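Local coordinates for prohead core protein protease (Enterobacteria phage T4, PDB 5JBL) that acts as an inner-core serine protease that, once activated by autocatalytic cleavage, processes many prohead proteins and so frees capsid space for DNA, at residues Gly34-Gly39 with Trp154-Ala159; Pro55-Glu60 with Asn149-Trp154; Ile62-Glu67 with Val158-Leu163; Glu120-Trp123 with Asp128-Gly131; Val135-His140 with Lys145-Ile150. The protein carries 3 engineered substitutions. All coordinates share one frame; numbering follows the deposited sequence.

Interaction 1: residues Gly34-Gly39 with Trp154-Ala159. Engineered in segment 154-159: A159 (natural residue Ser).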
# COMPACT_ATOMS: atom_id res chain seq x y z
N GLY C 34 -2.67 21.99 21.42
CA GLY C 34 -2.10 23.29 21.16
C GLY C 34 -0.63 23.34 20.84
O GLY C 34 -0.13 24.43 20.55
N GLU C 35 0.09 22.21 20.86
CA GLU C 35 1.54 22.24 20.64
C GLU C 35 1.95 21.12 19.70
O GLU C 35 1.61 19.96 19.91
CB GLU C 35 2.32 22.09 21.96
CG GLU C 35 1.96 23.11 23.02
CD GLU C 35 2.21 24.54 22.58
OE1 GLU C 35 3.09 24.75 21.72
OE2 GLU C 35 1.52 25.45 23.10
N ILE C 36 2.69 21.49 18.67
CA ILE C 36 3.37 20.54 17.80
C ILE C 36 4.84 20.91 17.81
O ILE C 36 5.19 22.06 17.52
CB ILE C 36 2.80 20.56 16.38
CG1 ILE C 36 1.33 20.13 16.40
CG2 ILE C 36 3.70 19.75 15.44
CD1 ILE C 36 0.63 20.32 15.08
N ILE C 37 5.70 19.96 18.19
CA ILE C 37 7.12 20.23 18.41
C ILE C 37 7.93 19.28 17.54
O ILE C 37 7.91 18.06 17.76
CB ILE C 37 7.50 20.08 19.89
CG1 ILE C 37 6.63 20.98 20.78
CG2 ILE C 37 8.94 20.44 20.09
CD1 ILE C 37 5.47 20.27 21.44
N ASP C 38 8.67 19.84 16.59
CA ASP C 38 9.42 19.06 15.61
C ASP C 38 10.91 19.24 15.85
O ASP C 38 11.39 20.37 15.94
CB ASP C 38 9.06 19.51 14.19
CG ASP C 38 9.52 18.53 13.12
OD1 ASP C 38 10.03 17.42 13.45
OD2 ASP C 38 9.35 18.86 11.93
N GLY C 39 11.63 18.12 15.92
CA GLY C 39 13.07 18.14 15.83
C GLY C 39 13.84 18.40 17.11
O GLY C 39 15.05 18.66 17.04
N TRP C 154 -0.56 20.68 8.54
CA TRP C 154 -1.77 20.19 9.19
C TRP C 154 -1.65 20.26 10.71
O TRP C 154 -0.63 19.87 11.30
CB TRP C 154 -2.04 18.73 8.79
CG TRP C 154 -3.37 18.19 9.27
CD1 TRP C 154 -4.55 18.87 9.33
CD2 TRP C 154 -3.65 16.86 9.74
NE1 TRP C 154 -5.55 18.06 9.80
CE2 TRP C 154 -5.03 16.81 10.06
CE3 TRP C 154 -2.88 15.71 9.93
CZ2 TRP C 154 -5.65 15.67 10.56
CZ3 TRP C 154 -3.49 14.56 10.41
CH2 TRP C 154 -4.86 14.55 10.73
N ILE C 155 -2.70 20.77 11.35
CA ILE C 155 -2.83 20.65 12.80
C ILE C 155 -3.90 19.60 13.08
O ILE C 155 -5.11 19.86 12.89
CB ILE C 155 -3.16 21.99 13.47
CG1 ILE C 155 -2.01 22.97 13.24
CG2 ILE C 155 -3.42 21.77 14.97
CD1 ILE C 155 -2.27 24.35 13.78
N PRO C 156 -3.53 18.42 13.53
CA PRO C 156 -4.52 17.35 13.72
C PRO C 156 -5.40 17.58 14.93
O PRO C 156 -5.01 18.22 15.91
CB PRO C 156 -3.65 16.10 13.90
CG PRO C 156 -2.33 16.63 14.40
CD PRO C 156 -2.15 17.96 13.76
N GLY C 157 -6.61 17.00 14.85
CA GLY C 157 -7.41 16.78 16.03
C GLY C 157 -7.03 15.45 16.66
O GLY C 157 -6.29 14.64 16.07
N VAL C 158 -7.51 15.22 17.88
CA VAL C 158 -7.29 13.94 18.52
C VAL C 158 -8.63 13.33 18.90
O VAL C 158 -9.62 14.03 19.12
CB VAL C 158 -6.35 14.01 19.75
CG1 VAL C 158 -4.95 14.41 19.32
CG2 VAL C 158 -6.92 14.97 20.83
N ALA C 159 -8.66 12.01 18.94
CA ALA C 159 -9.82 11.26 19.37
C ALA C 159 -9.38 10.19 20.34
O ALA C 159 -8.27 9.65 20.21
CB ALA C 159 -10.55 10.59 18.18

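Interaction 2: residues Pro55-Glu60 with Asn149-Trp154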
# COMPACT_ATOMS: atom_id res chain seq x y z
N PRO C 55 16.12 13.08 17.60
CA PRO C 55 15.03 14.03 17.37
C PRO C 55 13.71 13.29 17.25
O PRO C 55 13.66 12.08 17.03
CB PRO C 55 15.41 14.71 16.05
CG PRO C 55 16.80 14.23 15.73
CD PRO C 55 16.97 12.92 16.41
N GLY C 56 12.63 14.04 17.38
CA GLY C 56 11.31 13.47 17.23
C GLY C 56 10.31 14.56 16.96
O GLY C 56 10.56 15.75 17.21
N LEU C 57 9.16 14.15 16.44
CA LEU C 57 8.03 15.03 16.22
C LEU C 57 6.99 14.70 17.27
O LEU C 57 6.57 13.54 17.38
CB LEU C 57 7.46 14.82 14.82
CG LEU C 57 6.19 15.57 14.47
CD1 LEU C 57 6.39 17.06 14.56
CD2 LEU C 57 5.81 15.16 13.05
N TYR C 58 6.58 15.70 18.05
CA TYR C 58 5.69 15.47 19.18
C TYR C 58 4.40 16.27 19.07
O TYR C 58 4.42 17.43 18.65
CB TYR C 58 6.38 15.83 20.50
CG TYR C 58 7.38 14.80 20.89
CD1 TYR C 58 7.02 13.76 21.73
CD2 TYR C 58 8.68 14.83 20.39
CE1 TYR C 58 7.91 12.79 22.08
CE2 TYR C 58 9.59 13.85 20.75
CZ TYR C 58 9.18 12.83 21.60
OH TYR C 58 10.04 11.83 21.99
N ILE C 59 3.30 15.65 19.47
CA ILE C 59 2.02 16.33 19.66
C ILE C 59 1.78 16.40 21.17
O ILE C 59 1.82 15.36 21.85
CB ILE C 59 0.89 15.59 18.94
CG1 ILE C 59 1.22 15.51 17.44
CG2 ILE C 59 -0.44 16.29 19.18
CD1 ILE C 59 0.35 14.53 16.67
N GLU C 60 1.55 17.61 21.69
CA GLU C 60 1.36 17.79 23.13
C GLU C 60 0.21 18.74 23.41
O GLU C 60 0.13 19.83 22.82
CB GLU C 60 2.65 18.31 23.79
CG GLU C 60 2.60 18.32 25.31
CD GLU C 60 3.88 18.87 25.94
OE1 GLU C 60 3.77 19.84 26.73
OE2 GLU C 60 4.98 18.35 25.66
N ASN C 149 1.90 15.10 6.73
CA ASN C 149 0.77 16.02 6.82
C ASN C 149 1.10 17.18 7.75
O ASN C 149 0.84 18.35 7.44
CB ASN C 149 -0.49 15.31 7.34
CG ASN C 149 -1.14 14.38 6.33
OD1 ASN C 149 -0.64 14.12 5.24
ND2 ASN C 149 -2.31 13.85 6.72
N ILE C 150 1.64 16.86 8.93
CA ILE C 150 1.99 17.88 9.91
C ILE C 150 3.06 18.81 9.35
O ILE C 150 2.99 20.04 9.51
CB ILE C 150 2.45 17.23 11.23
CG1 ILE C 150 1.25 16.64 11.97
CG2 ILE C 150 3.16 18.22 12.10
CD1 ILE C 150 1.65 15.72 13.15
N ARG C 151 4.09 18.26 8.68
CA ARG C 151 5.12 19.14 8.17
C ARG C 151 4.63 19.98 7.00
O ARG C 151 5.19 21.05 6.73
CB ARG C 151 6.38 18.36 7.79
CG ARG C 151 7.05 17.81 9.04
CD ARG C 151 8.39 17.18 8.81
NE ARG C 151 8.94 16.76 10.10
CZ ARG C 151 9.11 15.50 10.47
NH1 ARG C 151 8.82 14.51 9.65
NH2 ARG C 151 9.61 15.23 11.68
N ALA C 152 3.56 19.54 6.32
CA ALA C 152 2.95 20.41 5.33
C ALA C 152 2.08 21.48 5.96
O ALA C 152 1.61 22.37 5.26
CB ALA C 152 2.14 19.57 4.33
N GLY C 153 1.83 21.41 7.27
CA GLY C 153 1.07 22.43 7.96
C GLY C 153 -0.17 21.94 8.67
O GLY C 153 -0.79 22.72 9.39
N TRP C 154 -0.56 20.68 8.54
CA TRP C 154 -1.77 20.19 9.19
C TRP C 154 -1.65 20.26 10.71
O TRP C 154 -0.63 19.87 11.30
CB TRP C 154 -2.04 18.73 8.79
CG TRP C 154 -3.37 18.19 9.27
CD1 TRP C 154 -4.55 18.87 9.33
CD2 TRP C 154 -3.65 16.86 9.74
NE1 TRP C 154 -5.55 18.06 9.80
CE2 TRP C 154 -5.03 16.81 10.06
CE3 TRP C 154 -2.88 15.71 9.93
CZ2 TRP C 154 -5.65 15.67 10.56
CZ3 TRP C 154 -3.49 14.56 10.41
CH2 TRP C 154 -4.86 14.55 10.73

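Interaction 3: residues Ile62-Glu67 with Val158-Leu163. Engineered in segment 62-67: L64 (natural residue Met). Engineered in segment 158-163: A159 (natural residue Ser).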
# COMPACT_ATOMS: atom_id res chain seq x y z
N ILE C 62 -4.07 19.01 25.28
CA ILE C 62 -5.26 18.38 25.85
C ILE C 62 -5.64 17.16 25.03
O ILE C 62 -5.90 17.25 23.83
CB ILE C 62 -6.42 19.38 25.93
CG1 ILE C 62 -6.10 20.46 26.97
CG2 ILE C 62 -7.73 18.66 26.25
CD1 ILE C 62 -7.10 21.59 27.01
N PHE C 63 -5.67 16.00 25.69
CA PHE C 63 -6.08 14.78 25.01
C PHE C 63 -7.48 14.32 25.40
O PHE C 63 -8.12 13.64 24.60
CB PHE C 63 -5.10 13.64 25.31
CG PHE C 63 -3.76 13.76 24.60
CD1 PHE C 63 -3.53 14.72 23.64
CD2 PHE C 63 -2.73 12.88 24.92
CE1 PHE C 63 -2.29 14.82 22.99
CE2 PHE C 63 -1.50 12.96 24.28
CZ PHE C 63 -1.28 13.93 23.31
N LEU C 64 -7.95 14.64 26.60
CA LEU C 64 -9.30 14.32 27.06
C LEU C 64 -9.73 15.38 28.07
O LEU C 64 -8.90 16.07 28.67
CB LEU C 64 -9.38 12.93 27.71
CG LEU C 64 -8.99 11.69 26.89
CD1 LEU C 64 -7.52 11.37 27.11
CD2 LEU C 64 -9.86 10.50 27.23
N GLN C 65 -11.04 15.49 28.27
CA GLN C 65 -11.59 16.49 29.18
C GLN C 65 -12.70 15.89 30.02
O GLN C 65 -13.60 15.25 29.48
CB GLN C 65 -12.13 17.69 28.43
CG GLN C 65 -11.08 18.45 27.68
CD GLN C 65 -11.66 19.66 27.00
OE1 GLN C 65 -12.25 19.55 25.93
NE2 GLN C 65 -11.53 20.81 27.64
N ALA C 66 -12.66 16.15 31.33
CA ALA C 66 -13.69 15.76 32.27
C ALA C 66 -14.63 16.93 32.53
O ALA C 66 -14.27 18.10 32.35
CB ALA C 66 -13.08 15.30 33.60
N GLU C 67 -15.85 16.59 32.95
CA GLU C 67 -16.81 17.55 33.51
C GLU C 67 -17.22 18.61 32.50
O GLU C 67 -17.59 19.72 32.88
CB GLU C 67 -16.26 18.20 34.78
CG GLU C 67 -15.96 17.23 35.90
CD GLU C 67 -17.21 16.61 36.51
OE1 GLU C 67 -18.31 17.19 36.36
OE2 GLU C 67 -17.09 15.54 37.14
N VAL C 158 -7.51 15.22 17.88
CA VAL C 158 -7.29 13.94 18.52
C VAL C 158 -8.63 13.33 18.90
O VAL C 158 -9.62 14.03 19.12
CB VAL C 158 -6.35 14.01 19.75
CG1 VAL C 158 -4.95 14.41 19.32
CG2 VAL C 158 -6.92 14.97 20.83
N ALA C 159 -8.66 12.01 18.94
CA ALA C 159 -9.82 11.26 19.37
C ALA C 159 -9.38 10.19 20.34
O ALA C 159 -8.27 9.65 20.21
CB ALA C 159 -10.55 10.59 18.18
N SER C 160 -10.25 9.87 21.29
CA SER C 160 -10.02 8.76 22.20
C SER C 160 -11.03 7.66 21.90
O SER C 160 -12.08 7.91 21.31
CB SER C 160 -10.11 9.19 23.68
OG SER C 160 -11.40 9.73 23.99
N ARG C 161 -10.67 6.43 22.29
CA ARG C 161 -11.54 5.26 22.20
C ARG C 161 -11.69 4.60 23.56
O ARG C 161 -10.72 4.51 24.33
CB ARG C 161 -11.00 4.24 21.19
CG ARG C 161 -10.95 4.71 19.75
CD ARG C 161 -10.56 3.57 18.83
NE ARG C 161 -9.20 3.71 18.35
CZ ARG C 161 -8.47 2.72 17.84
NH1 ARG C 161 -8.96 1.49 17.78
NH2 ARG C 161 -7.24 2.97 17.41
N GLY C 162 -12.88 4.12 23.87
CA GLY C 162 -13.05 3.43 25.14
C GLY C 162 -14.30 2.59 25.11
O GLY C 162 -15.04 2.57 24.13
N LEU C 163 -14.54 1.91 26.23
CA LEU C 163 -15.69 1.03 26.39
C LEU C 163 -16.48 1.47 27.62
O LEU C 163 -15.92 1.60 28.71
CB LEU C 163 -15.26 -0.43 26.55
CG LEU C 163 -14.51 -1.04 25.36
CD1 LEU C 163 -13.87 -2.36 25.75
CD2 LEU C 163 -15.44 -1.21 24.17

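Interaction 4: residues Glu120-Trp123 with Asp128-Gly131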
# COMPACT_ATOMS: atom_id res chain seq x y z
N GLU C 120 3.65 8.98 25.31
CA GLU C 120 4.76 8.84 26.24
C GLU C 120 4.42 9.26 27.66
O GLU C 120 5.08 8.81 28.60
CB GLU C 120 5.97 9.68 25.79
CG GLU C 120 6.38 9.39 24.37
CD GLU C 120 7.77 9.92 24.05
OE1 GLU C 120 8.20 10.91 24.68
OE2 GLU C 120 8.43 9.32 23.18
N ASP C 121 3.42 10.12 27.84
CA ASP C 121 3.12 10.61 29.18
C ASP C 121 1.75 11.26 29.15
O ASP C 121 1.32 11.78 28.11
CB ASP C 121 4.17 11.62 29.67
CG ASP C 121 4.21 11.74 31.20
OD1 ASP C 121 5.12 12.42 31.72
OD2 ASP C 121 3.33 11.17 31.88
N MET C 122 1.05 11.17 30.27
CA MET C 122 -0.24 11.83 30.43
C MET C 122 -0.28 12.41 31.83
O MET C 122 0.31 11.84 32.74
CB MET C 122 -1.44 10.89 30.21
CG MET C 122 -1.59 10.39 28.79
SD MET C 122 -2.92 9.21 28.55
CE MET C 122 -4.34 10.28 28.57
N TRP C 123 -0.95 13.54 31.98
CA TRP C 123 -1.05 14.15 33.30
C TRP C 123 -2.30 15.02 33.35
O TRP C 123 -2.87 15.36 32.32
CB TRP C 123 0.22 14.96 33.63
CG TRP C 123 0.51 16.13 32.71
CD1 TRP C 123 0.21 17.44 32.93
CD2 TRP C 123 1.19 16.08 31.44
NE1 TRP C 123 0.64 18.21 31.87
CE2 TRP C 123 1.24 17.40 30.95
CE3 TRP C 123 1.75 15.05 30.68
CZ2 TRP C 123 1.83 17.72 29.72
CZ3 TRP C 123 2.32 15.37 29.45
CH2 TRP C 123 2.35 16.69 28.99
N ASP C 128 -8.69 18.76 32.80
CA ASP C 128 -8.18 18.37 31.50
C ASP C 128 -7.05 17.37 31.64
O ASP C 128 -6.18 17.52 32.50
CB ASP C 128 -7.69 19.59 30.72
CG ASP C 128 -8.82 20.52 30.34
OD1 ASP C 128 -9.95 20.02 30.14
OD2 ASP C 128 -8.59 21.74 30.27
N VAL C 129 -7.04 16.37 30.76
CA VAL C 129 -5.96 15.39 30.70
C VAL C 129 -5.01 15.86 29.61
O VAL C 129 -5.39 15.94 28.44
CB VAL C 129 -6.49 13.98 30.41
CG1 VAL C 129 -5.38 12.96 30.55
CG2 VAL C 129 -7.65 13.65 31.34
N TYR C 130 -3.78 16.21 29.98
CA TYR C 130 -2.77 16.55 28.99
C TYR C 130 -1.93 15.33 28.66
O TYR C 130 -1.86 14.37 29.44
CB TYR C 130 -1.86 17.68 29.51
CG TYR C 130 -2.48 19.05 29.38
CD1 TYR C 130 -3.50 19.46 30.24
CD2 TYR C 130 -2.07 19.93 28.38
CE1 TYR C 130 -4.08 20.71 30.12
CE2 TYR C 130 -2.65 21.18 28.25
CZ TYR C 130 -3.65 21.57 29.13
OH TYR C 130 -4.22 22.81 29.00
N GLY C 131 -1.28 15.36 27.51
CA GLY C 131 -0.35 14.28 27.24
C GLY C 131 0.66 14.69 26.20
O GLY C 131 0.55 15.73 25.55

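Interaction 5: residues Val135-His140 with Lys145-Ile150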
# COMPACT_ATOMS: atom_id res chain seq x y z
N VAL C 135 5.15 11.03 17.20
CA VAL C 135 4.73 10.52 15.90
C VAL C 135 5.73 9.46 15.44
O VAL C 135 6.95 9.65 15.56
CB VAL C 135 4.61 11.67 14.88
CG1 VAL C 135 4.27 11.13 13.49
CG2 VAL C 135 3.56 12.64 15.33
N ILE C 136 5.22 8.32 14.98
CA ILE C 136 6.09 7.23 14.53
C ILE C 136 6.62 7.57 13.15
O ILE C 136 5.85 7.81 12.22
CB ILE C 136 5.33 5.90 14.52
CG1 ILE C 136 4.83 5.60 15.94
CG2 ILE C 136 6.23 4.78 13.97
CD1 ILE C 136 3.82 4.47 16.04
N GLU C 137 7.94 7.66 13.00
CA GLU C 137 8.51 7.98 11.70
C GLU C 137 9.40 6.85 11.20
O GLU C 137 9.96 6.09 12.00
CB GLU C 137 9.30 9.28 11.75
CG GLU C 137 8.41 10.50 11.99
CD GLU C 137 9.16 11.78 11.71
OE1 GLU C 137 9.36 12.08 10.51
OE2 GLU C 137 9.60 12.45 12.68
N GLY C 138 9.54 6.77 9.88
CA GLY C 138 10.35 5.75 9.23
C GLY C 138 9.61 4.47 8.90
O GLY C 138 10.26 3.49 8.51
N ASP C 139 8.29 4.45 9.02
CA ASP C 139 7.54 3.21 8.87
C ASP C 139 6.99 3.01 7.47
O ASP C 139 6.42 1.95 7.20
CB ASP C 139 6.38 3.17 9.88
CG ASP C 139 5.33 4.25 9.63
OD1 ASP C 139 5.60 5.20 8.87
OD2 ASP C 139 4.22 4.13 10.20
N HIS C 140 7.14 4.00 6.58
CA HIS C 140 6.51 3.99 5.26
C HIS C 140 5.02 3.69 5.37
O HIS C 140 4.44 3.07 4.47
CB HIS C 140 7.20 3.01 4.31
CG HIS C 140 8.64 3.35 4.06
ND1 HIS C 140 9.04 4.29 3.14
CD2 HIS C 140 9.78 2.88 4.64
CE1 HIS C 140 10.36 4.38 3.15
NE2 HIS C 140 10.83 3.54 4.05
N LYS C 145 2.88 9.19 7.15
CA LYS C 145 1.80 9.99 6.58
C LYS C 145 1.42 11.12 7.52
O LYS C 145 1.26 12.27 7.11
CB LYS C 145 0.58 9.11 6.27
CG LYS C 145 -0.62 9.84 5.65
CD LYS C 145 -0.32 10.29 4.26
CE LYS C 145 -1.46 11.05 3.62
NZ LYS C 145 -0.89 12.29 3.04
N LEU C 146 1.22 10.79 8.80
CA LEU C 146 0.92 11.82 9.80
C LEU C 146 2.04 12.86 9.86
O LEU C 146 1.78 14.07 9.83
CB LEU C 146 0.71 11.17 11.16
CG LEU C 146 0.54 12.09 12.37
CD1 LEU C 146 -0.64 13.06 12.19
CD2 LEU C 146 0.33 11.21 13.58
N ALA C 147 3.30 12.41 9.91
CA ALA C 147 4.41 13.36 9.99
C ALA C 147 4.44 14.28 8.79
O ALA C 147 4.67 15.49 8.92
CB ALA C 147 5.74 12.59 10.11
N ALA C 148 4.21 13.73 7.59
CA ALA C 148 4.27 14.57 6.40
C ALA C 148 3.10 15.55 6.34
O ALA C 148 3.27 16.69 5.89
CB ALA C 148 4.32 13.70 5.15
N ASN C 149 1.90 15.10 6.73
CA ASN C 149 0.77 16.02 6.82
C ASN C 149 1.10 17.18 7.75
O ASN C 149 0.84 18.35 7.44
CB ASN C 149 -0.49 15.31 7.34
CG ASN C 149 -1.14 14.38 6.33
OD1 ASN C 149 -0.64 14.12 5.24
ND2 ASN C 149 -2.31 13.85 6.72
N ILE C 150 1.64 16.86 8.93
CA ILE C 150 1.99 17.88 9.91
C ILE C 150 3.06 18.81 9.35
O ILE C 150 2.99 20.04 9.51
CB ILE C 150 2.45 17.23 11.23
CG1 ILE C 150 1.25 16.64 11.97
CG2 ILE C 150 3.16 18.22 12.10
CD1 ILE C 150 1.65 15.72 13.15

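Interaction 1: residues Gly34-Gly39 with Trp154-Ala159
The delta methyl of I36 carries this contact almost alone. CD1 of I36 ends against the CD corner of the P156 ring at 3.9 Å, and the same methyl lies 4.2 Å from CG1 of I155. A third neighbour is polar: the backbone O of W154 sits 4.0 Å from I36 CD1, a van der Waals approach and nothing more. One carbon thus covers the bend where three successive residues turn toward strand 157-168. The torsions explain the reach, because I36 CG1 lies beside its own backbone N (chi1 -63°) and chi2 then extends the branch to 171°, carrying CD1 to the 154-156 backbone. Strand 35-38 pairs with strand 53-65 in the antiparallel sheet, with backbone bonds from E35 to E60 and from I37 to Y58, and from it I36 packs onto the link from helix 142-151 to strand 157-168, which holds the active-site position A159, an engineered replacement of serine. Behind the first shell, CA of P156 rests over one face of the W154 indole, 3.7 Å above the plane and toward its rim. That indole is tethered in turn by W154 NE1, which hydrogen-bonds to OE1 of Q97 of the second subunit.

Interaction 2: residues Pro55-Glu60 with Asn149-Trp154
L57 and I59, alternate residues of strand 53-65, meet I150 and R151 at the end of helix 142-151, and two kinds of contact can be separated. The first is apolar. CD2 of L57 lies 4.2 Å from CG2 of I150, while the other branch of the same isoleucine ends in CD1, which approaches CD1 of I59 at 3.9 Å. I150 therefore straddles the two strand residues, its extended chi2 of 168° carrying CD1 down to the sheet. The second kind pairs a hydrocarbon with a charged group. The R151 chain, extended from CG to NE, comes at L57 from the opposite direction. Its guanidinium takes L57 CD2 over one face, near the rim and 4.0 Å above the plane, and NH2 of R151 comes to 3.8 Å from L57 CB. This is a helix packed on a beta-sheet, and the helix stops here with a Schellman motif: G153, at positive phi, gives its N to I150 O at 2.9 Å, and W154 N reaches N149 O at the same length. Salt bridges fix the guanidinium from outside the two segments, R151 NE with D38 OD2 and R151 NH1 with E137 OE1. Two carboxylates so close would be expected to favour the charged arginine. R151 lies in the region 136-155 implicated in homomultimerization, and its O accepts from NZ of K54 of the second subunit.

Interaction 3: residues Ile62-Glu67 with Val158-Leu163
V158 and S160 project from strand 157-168 toward F63 and L64, bringing together strands of the two different sheets of the chain. The segment axes cross at 48°, 7.1 Å apart, with no backbone bonds between them, so the strands pack through side chains. This occurs where strand 53-65 carries a classic beta bulge, F63 and L64 both facing V129. The closer contacts belong to L64, an engineered residue in place of methionine: its CD2 reaches S160 CB at 3.8 Å, with W30 and M122 also against the leucine. Those of V158 are longer but buried. There CG2 stands between the backbone N and carbonyl carbon of its own residue, and that placement aims it at the strand backbone, 3.9 Å from the O of I62. The F63 ring is met only obliquely, with CD1 of F63 at 4.4 Å from V158 CG2; V186 fills in against both side chains. The loose side is at partly exposed I62, which turns the end of its side chain from strand 157-168. A159, an engineered replacement for the active-site serine, points its CB the other way from this packing. S160 OG is held by W30 NE1 through a hydrogen bond, yet the same oxygen also has the methyl L64 CD2 at 3.7 Å.

Interaction 4: residues Glu120-Trp123 with Asp128-Gly131
W123 and Y130 form an antiparallel hydrogen-bonded pair, and each satisfies the other's backbone. W123 N donates to Y130 O at 2.8 Å, and the return bond, Y130 N to W123 O, spans 2.7 Å. M122 and G131 form the adjoining non-hydrogen-bonded pair, where CA of M122 makes a CA-H...O contact to Y130 O, giving that oxygen a second, weaker neighbour. M122 N has a weak hydrogen bond to OD2 of D121. Among side chains, the indole of W123 lies across the hairpin because CG occupies the position between N and carbonyl carbon (chi1 62°). Its five-membered ring takes Y130 CB over the face in a CH-pi contact, 3.7 Å from the centroid, whereas the phenol ring is slid aside and barely overlaps. On the sheet's other face, CE of M122 presses on CG1 of V129 at 3.5 Å, tighter than usual. E120 and D121 both face R132, a classic beta bulge; E120 OE1 makes a salt bridge to R132, E120 OE2 bonds to Y58 OH, and D128 OD1 to Q65 NE2. The hairpin of strands 115-125 and 128-135 is joined to strand 53-65, V129 pairing with F63 and L64 and G131 with G61, while helix 78-93 packs Y88 and L81 against M122 and V129.

Interaction 5: residues Val135-His140 with Lys145-Ile150
With chi1 at 176°, V135 swings CG1 away from its own amide, L146 (173°) does the same with CG, and these settings bring the two branched ends together. CD2 of L146 lands across the fork of the valine, 3.9 Å from V135 CG1 and as near to CG2. The valine's CG1 also sits 4.0 Å from CB of A147, whose small side chain lets the helix come close, and its CG2 meets CD1 of I150 at 4.2 Å. A single valine thereby touches successive turns of one helix face. E137 adds a different contact: its chain, extended beyond CG, runs over A147, with OE1 of E137 at 3.7 Å from A147 CB. That carboxylate is not left to the methyl, since OE1 forms a salt bridge with R151. On another side of the helix, K145 NZ donates to N149 OD1 at 2.9 Å, in the carbonyl plane on a lone pair, and also bridges to D139 of the second subunit. D139 of this chain accepts from the N atoms of G141, G143 and D144, holding the loop before the helix. The helix after strand 128-135 thus folds back over the end of that strand, in the region 136-155 involved in homomultimerization, where it packs on its own sheet and meets a neighbouring subunit of the pentamer.

Interactions 2 and 5 share helix 142-151 and are largely buried; both hold it on the antiparallel sheet by aliphatic packing, and the salt bridge between R151 and E137 ties them together. Interaction 1 continues the same layer to strand 35-38, through D38 with R151 and I36 on I150, but buries least and is only partly covered. All three touch a second subunit. Interaction 3 lies nearest the chain's centre, joins the two sheets and meets no other chain. Interaction 4, partly buried, differs in chemistry: paired backbone bonds hold neighbouring strands, and these pass into interaction 3 where F63 and L64 bond to V129.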